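Local coordinates for protein cytochrome P450 RhF (Acinetobacter radioresistens, PDB 6RO8) that probably acts as the heme domain of a self-sufficient cytochrome P450, inserting oxygen into organic substrates at its heme iron, at residues F76-P79 and I80-S83; M109-T112 and L113-D117. One frame throughout, in Å; residues are numbered along the deposited sequence.

Contact 1: F76-P79 and I80-S83. With HEM (protoporphyrin IX containing Fe), chain B.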
# COMPACT_ATOMS: atom_id res chain seq x y z
N PHE A 76 -8.61 -2.33 -14.07
CA PHE A 76 -8.73 -1.11 -13.28
C PHE A 76 -9.69 -0.12 -13.92
O PHE A 76 -10.44 0.58 -13.22
CB PHE A 76 -7.37 -0.45 -13.11
CG PHE A 76 -6.63 -0.86 -11.89
CD1 PHE A 76 -7.21 -0.75 -10.64
CD2 PHE A 76 -5.32 -1.34 -11.99
CE1 PHE A 76 -6.50 -1.12 -9.49
CE2 PHE A 76 -4.61 -1.70 -10.84
CZ PHE A 76 -5.21 -1.59 -9.59
N ARG A 77 -9.69 -0.05 -15.26
CA ARG A 77 -10.42 0.98 -15.99
C ARG A 77 -11.94 0.78 -15.94
O ARG A 77 -12.69 1.74 -16.13
CB ARG A 77 -9.93 1.00 -17.44
CG ARG A 77 -10.50 2.12 -18.29
CD ARG A 77 -9.62 2.44 -19.50
NE ARG A 77 -8.88 1.28 -19.98
CZ ARG A 77 -7.77 1.35 -20.72
NH1 ARG A 77 -7.27 2.53 -21.05
NH2 ARG A 77 -7.16 0.23 -21.12
N ASP A 78 -12.42 -0.44 -15.66
CA ASP A 78 -13.84 -0.77 -15.67
C ASP A 78 -14.26 -1.19 -14.26
O ASP A 78 -14.17 -2.38 -13.91
CB ASP A 78 -14.12 -1.87 -16.69
CG ASP A 78 -15.60 -2.27 -16.76
OD1 ASP A 78 -16.41 -1.75 -15.97
OD2 ASP A 78 -15.94 -3.12 -17.62
N PRO A 79 -14.74 -0.26 -13.44
CA PRO A 79 -15.14 -0.61 -12.07
C PRO A 79 -16.59 -1.04 -11.94
O PRO A 79 -17.02 -1.35 -10.83
CB PRO A 79 -14.89 0.69 -11.30
CG PRO A 79 -15.14 1.76 -12.30
CD PRO A 79 -14.84 1.19 -13.67
N ILE A 80 -17.36 -1.04 -13.03
CA ILE A 80 -18.69 -1.63 -12.94
C ILE A 80 -18.60 -3.15 -13.10
O ILE A 80 -19.07 -3.90 -12.25
CB ILE A 80 -19.66 -0.96 -13.95
CG1 ILE A 80 -19.06 -0.88 -15.35
CG2 ILE A 80 -19.96 0.47 -13.49
CD1 ILE A 80 -20.03 -1.24 -16.50
N THR A 81 -17.91 -3.62 -14.15
CA THR A 81 -17.65 -5.05 -14.29
C THR A 81 -16.78 -5.58 -13.16
O THR A 81 -17.12 -6.57 -12.50
CB THR A 81 -16.98 -5.34 -15.62
OG1 THR A 81 -17.56 -4.50 -16.62
CG2 THR A 81 -17.20 -6.80 -16.00
N PHE A 82 -15.63 -4.95 -12.93
CA PHE A 82 -14.66 -5.39 -11.93
C PHE A 82 -14.72 -4.42 -10.76
O PHE A 82 -14.18 -3.32 -10.83
CB PHE A 82 -13.27 -5.47 -12.54
CG PHE A 82 -13.26 -6.11 -13.87
CD1 PHE A 82 -13.47 -7.47 -13.99
CD2 PHE A 82 -13.09 -5.35 -15.01
CE1 PHE A 82 -13.49 -8.07 -15.22
CE2 PHE A 82 -13.11 -5.95 -16.24
CZ PHE A 82 -13.31 -7.31 -16.34
N SER A 83 -15.38 -4.84 -9.70
CA SER A 83 -15.64 -3.94 -8.59
C SER A 83 -14.63 -4.15 -7.47
O SER A 83 -14.03 -5.22 -7.32
CB SER A 83 -17.05 -4.13 -8.05
OG SER A 83 -17.05 -4.94 -6.88
CHA HEM B . -6.24 4.00 -3.18
CHB HEM B . -1.58 2.58 -3.18
CHC HEM B . -0.42 6.06 0.03
CHD HEM B . -5.15 7.13 0.35
C1A HEM B . -5.09 3.29 -3.46
C2A HEM B . -4.96 2.13 -4.32
C3A HEM B . -3.69 1.74 -4.32
C4A HEM B . -2.94 2.63 -3.44
CMA HEM B . -3.14 0.55 -5.12
CAA HEM B . -6.10 1.46 -5.13
CBA HEM B . -6.01 2.00 -6.55
CGA HEM B . -7.13 1.48 -7.41
O1A HEM B . -7.95 0.67 -6.91
O2A HEM B . -7.18 1.88 -8.59
C1B HEM B . -0.86 3.44 -2.39
C2B HEM B . 0.59 3.49 -2.31
C3B HEM B . 0.92 4.45 -1.41
C4B HEM B . -0.32 5.04 -0.90
CMB HEM B . 1.53 2.57 -3.13
CAB HEM B . 2.31 4.94 -0.94
CBB HEM B . 3.47 4.63 -1.52
C1C HEM B . -1.60 6.66 0.40
C2C HEM B . -1.78 7.73 1.37
C3C HEM B . -3.11 8.01 1.43
C4C HEM B . -3.79 7.13 0.52
CMC HEM B . -0.63 8.40 2.15
CAC HEM B . -3.91 9.04 2.27
CBC HEM B . -3.34 9.85 3.16
C1D HEM B . -5.86 6.37 -0.55
C2D HEM B . -7.30 6.41 -0.73
C3D HEM B . -7.60 5.56 -1.70
C4D HEM B . -6.37 4.94 -2.18
CMD HEM B . -8.31 7.27 0.06
CAD HEM B . -9.04 5.28 -2.19
CBD HEM B . -9.48 6.24 -3.29
CGD HEM B . -10.65 5.65 -4.03
O1D HEM B . -11.09 4.54 -3.65
O2D HEM B . -11.16 6.26 -5.00
NA HEM B . -3.84 3.55 -2.93
NB HEM B . -1.37 4.39 -1.52
NC HEM B . -2.85 6.33 -0.09
ND HEM B . -5.33 5.47 -1.46
FE HEM B . -3.34 4.96 -1.48
O HOH W 1 -3.87 3.40 0.12

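Contact 2: M109-T112 and L113-D117. With HEM (protoporphyrin IX containing Fe), chain B; HIS (histidine), chain C.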
# COMPACT_ATOMS: atom_id res chain seq x y z
N MET A 109 -16.73 -3.29 10.07
CA MET A 109 -16.03 -2.74 8.92
C MET A 109 -16.77 -3.09 7.64
O MET A 109 -16.96 -4.27 7.34
CB MET A 109 -14.61 -3.28 8.87
CG MET A 109 -13.89 -2.92 7.62
SD MET A 109 -13.05 -1.36 7.81
CE MET A 109 -13.05 -0.86 6.10
N ASN A 110 -17.17 -2.07 6.86
CA ASN A 110 -17.85 -2.29 5.60
C ASN A 110 -17.14 -1.45 4.55
O ASN A 110 -15.93 -1.57 4.40
CB ASN A 110 -19.34 -2.02 5.71
CG ASN A 110 -20.12 -2.63 4.56
OD1 ASN A 110 -19.74 -3.66 3.99
ND2 ASN A 110 -21.22 -1.99 4.20
N ARG A 111 -17.86 -0.61 3.81
CA ARG A 111 -17.26 0.14 2.72
C ARG A 111 -16.62 1.44 3.19
O ARG A 111 -17.18 2.17 4.01
CB ARG A 111 -18.33 0.45 1.68
CG ARG A 111 -19.18 -0.73 1.35
CD ARG A 111 -18.31 -1.88 0.90
NE ARG A 111 -18.41 -2.03 -0.54
CZ ARG A 111 -19.40 -2.67 -1.14
NH1 ARG A 111 -20.37 -3.21 -0.42
NH2 ARG A 111 -19.43 -2.76 -2.46
N THR A 112 -15.45 1.73 2.63
CA THR A 112 -14.80 3.02 2.80
C THR A 112 -14.81 3.73 1.46
O THR A 112 -15.87 3.95 0.88
CB THR A 112 -13.36 2.83 3.28
OG1 THR A 112 -12.67 1.97 2.36
CG2 THR A 112 -13.35 2.21 4.66
N LEU A 113 -13.63 4.08 0.96
CA LEU A 113 -13.50 4.56 -0.41
C LEU A 113 -12.92 3.51 -1.33
O LEU A 113 -13.47 3.27 -2.42
CB LEU A 113 -12.61 5.81 -0.45
CG LEU A 113 -13.28 7.13 -0.07
CD1 LEU A 113 -12.30 8.28 -0.23
CD2 LEU A 113 -14.51 7.36 -0.92
N VAL A 114 -11.85 2.83 -0.91
CA VAL A 114 -11.08 2.01 -1.84
C VAL A 114 -11.88 0.78 -2.23
O VAL A 114 -11.67 0.22 -3.31
CB VAL A 114 -9.70 1.65 -1.24
CG1 VAL A 114 -9.84 0.58 -0.15
CG2 VAL A 114 -8.70 1.24 -2.35
N ASN A 115 -12.81 0.34 -1.38
CA ASN A 115 -13.63 -0.83 -1.64
C ASN A 115 -15.11 -0.48 -1.80
O ASN A 115 -15.95 -1.39 -1.78
CB ASN A 115 -13.45 -1.88 -0.54
CG ASN A 115 -14.03 -1.45 0.80
OD1 ASN A 115 -14.26 -0.27 1.07
ND2 ASN A 115 -14.28 -2.43 1.66
N GLU A 116 -15.44 0.80 -1.94
CA GLU A 116 -16.81 1.17 -2.25
C GLU A 116 -17.04 1.03 -3.74
O GLU A 116 -16.14 1.20 -4.56
CB GLU A 116 -17.14 2.58 -1.79
CG GLU A 116 -18.62 2.96 -1.99
CD GLU A 116 -19.58 2.11 -1.18
OE1 GLU A 116 -19.93 2.52 -0.06
OE2 GLU A 116 -19.98 1.05 -1.68
N ASP A 117 -18.27 0.69 -4.09
CA ASP A 117 -18.49 0.03 -5.36
C ASP A 117 -19.10 0.91 -6.43
O ASP A 117 -19.04 0.55 -7.61
CB ASP A 117 -19.42 -1.17 -5.16
CG ASP A 117 -19.03 -2.29 -6.02
OD1 ASP A 117 -19.20 -2.15 -7.24
OD2 ASP A 117 -18.50 -3.28 -5.47
CHA HEM B . -6.24 4.00 -3.18
CHB HEM B . -1.58 2.58 -3.18
CHC HEM B . -0.42 6.06 0.03
CHD HEM B . -5.15 7.13 0.35
C1A HEM B . -5.09 3.29 -3.46
C2A HEM B . -4.96 2.13 -4.32
C3A HEM B . -3.69 1.74 -4.32
C4A HEM B . -2.94 2.63 -3.44
CMA HEM B . -3.14 0.55 -5.12
CAA HEM B . -6.10 1.46 -5.13
CBA HEM B . -6.01 2.00 -6.55
CGA HEM B . -7.13 1.48 -7.41
O1A HEM B . -7.95 0.67 -6.91
O2A HEM B . -7.18 1.88 -8.59
C1B HEM B . -0.86 3.44 -2.39
C2B HEM B . 0.59 3.49 -2.31
C3B HEM B . 0.92 4.45 -1.41
C4B HEM B . -0.32 5.04 -0.90
CMB HEM B . 1.53 2.57 -3.13
CAB HEM B . 2.31 4.94 -0.94
CBB HEM B . 3.47 4.63 -1.52
C1C HEM B . -1.60 6.66 0.40
C2C HEM B . -1.78 7.73 1.37
C3C HEM B . -3.11 8.01 1.43
C4C HEM B . -3.79 7.13 0.52
CMC HEM B . -0.63 8.40 2.15
CAC HEM B . -3.91 9.04 2.27
CBC HEM B . -3.34 9.85 3.16
C1D HEM B . -5.86 6.37 -0.55
C2D HEM B . -7.30 6.41 -0.73
C3D HEM B . -7.60 5.56 -1.70
C4D HEM B . -6.37 4.94 -2.18
CMD HEM B . -8.31 7.27 0.06
CAD HEM B . -9.04 5.28 -2.19
CBD HEM B . -9.48 6.24 -3.29
CGD HEM B . -10.65 5.65 -4.03
O1D HEM B . -11.09 4.54 -3.65
O2D HEM B . -11.16 6.26 -5.00
NA HEM B . -3.84 3.55 -2.93
NB HEM B . -1.37 4.39 -1.52
NC HEM B . -2.85 6.33 -0.09
ND HEM B . -5.33 5.47 -1.46
FE HEM B . -3.34 4.96 -1.48
N HIS C . -4.28 -0.03 2.43
CA HIS C . -3.70 0.32 1.14
C HIS C . -2.67 1.44 1.27
O HIS C . -2.17 1.94 0.26
CB HIS C . -4.80 0.73 0.16
CG HIS C . -5.87 1.57 0.77
ND1 HIS C . -6.27 2.78 0.23
CD2 HIS C . -6.63 1.39 1.88
CE1 HIS C . -7.23 3.30 0.98
NE2 HIS C . -7.46 2.48 1.98
OXT HIS C . -2.33 1.85 2.38
O HOH W 2 -10.51 3.73 1.19
O HOH W 1 -3.87 3.40 0.12

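Contact 1: F76-P79 and I80-S83
With its CG anti to the backbone N (chi1 -180°), D78 reaches its carboxylate forward to the chain at I80 and T81. T81 sets OG1 beside its own backbone N (chi1 -39°), and the hydroxyl donates to the carboxylate from T81 OG1 to D78 OD2. This pair is modelled very short, and its exact length carries little weight. The other oxygen, D78 OD1, accepts the backbone N of T81 at 3.0 Å and, weakly, that of I80; its position is less sure. The backbone closes the same loop, because F82 N donates to D78 O at 3.1 Å and 151°. The backbone bonds to D78 OD1 and D78 O are consistent with an Asx motif, to which the T81 hydroxyl is an addition. It turns the chain from the end of helix 69-77 into strand 82-83, the edge strand of the main mixed sheet of the P450 fold. A CH...O contact runs from P79 CA to F82 O at 3.1 Å. F82 brings CD2 to 4.0 Å from D78 CB, and T81 CB sits over the centre of one face of the F82 ring. The F76 ring reaches the heme, where F76 CE1 lies 3.2 Å from propionate oxygen O2A. R322, which binds the heme, touches both F76 and F82.

Contact 2: M109-T112 and L113-D117
N115 and T112 hold the centre of this loop by hydrogen bonds. N115 keeps its CG between its backbone N and carbonyl carbon (chi1 69°), which folds the amide back over the preceding chain. N115 OD1 accepts T112 N at 2.8 Å, in the plane of the side-chain carbonyl and almost straight at 178°. T112 OG1 is also 3.0 Å from N115 OD1 and is hydrogen-bonded to water 2, so its proton is not settled. The same water accepts the backbone N of V114. The amide also gives a weak bond from N115 ND2 to N110 O. A type I beta turn from L113 to E116 is closed by E116 N to L113 O. R111 NE donates to the backbone O of N115 at 2.8 Å, near the guanidinium plane.

The charged contacts gather round R111, whose chain is bent at its second and third torsions. R111 NH2 forms a salt bridge with D117 OD2 at 3.2 Å, the two planes 83° apart. E116 OE2 lies over one guanidinium face and pairs with R111 NE by charge alone, at a long 3.6 Å. That oxygen also accepts the backbone N of D117. E116 OE1 forms a salt bridge with R125, and D117 OD2 a hydrogen bond with S83 OG.

The side chain of V114 packs against both bound groups. V114 CG1 lies 3.7 Å from NE2 of the bound histidine, and V114 CG2 is 3.8 Å from the heme carbon CHA. This is the loop between helices B and C, which lines the substrate side of the heme in P450s.

With R125 also bridging E116, two arginines face two acids, which would probably keep all of them charged, behind the V114 side chain at the heme.

Both contacts are local turns near the heme propionates. Contact 1 is partly buried and nearer the surface, joining a helix to the edge of the main sheet. Contact 2 is buried and lies wholly in loop, close to helices 121-127 and 257-270. Their acids work differently: in contact 1 a carboxylate binds backbone N-H groups and a hydroxyl, whereas in contact 2 the carboxylates chiefly pair with arginines, though they also take a backbone N-H and a hydroxyl, and an amide binds the backbone. They touch where S83 OG meets D117 OD2 at 2.6 Å, a probable hydrogen bond. F76 approaches one heme propionate, and L113 and V114 the other.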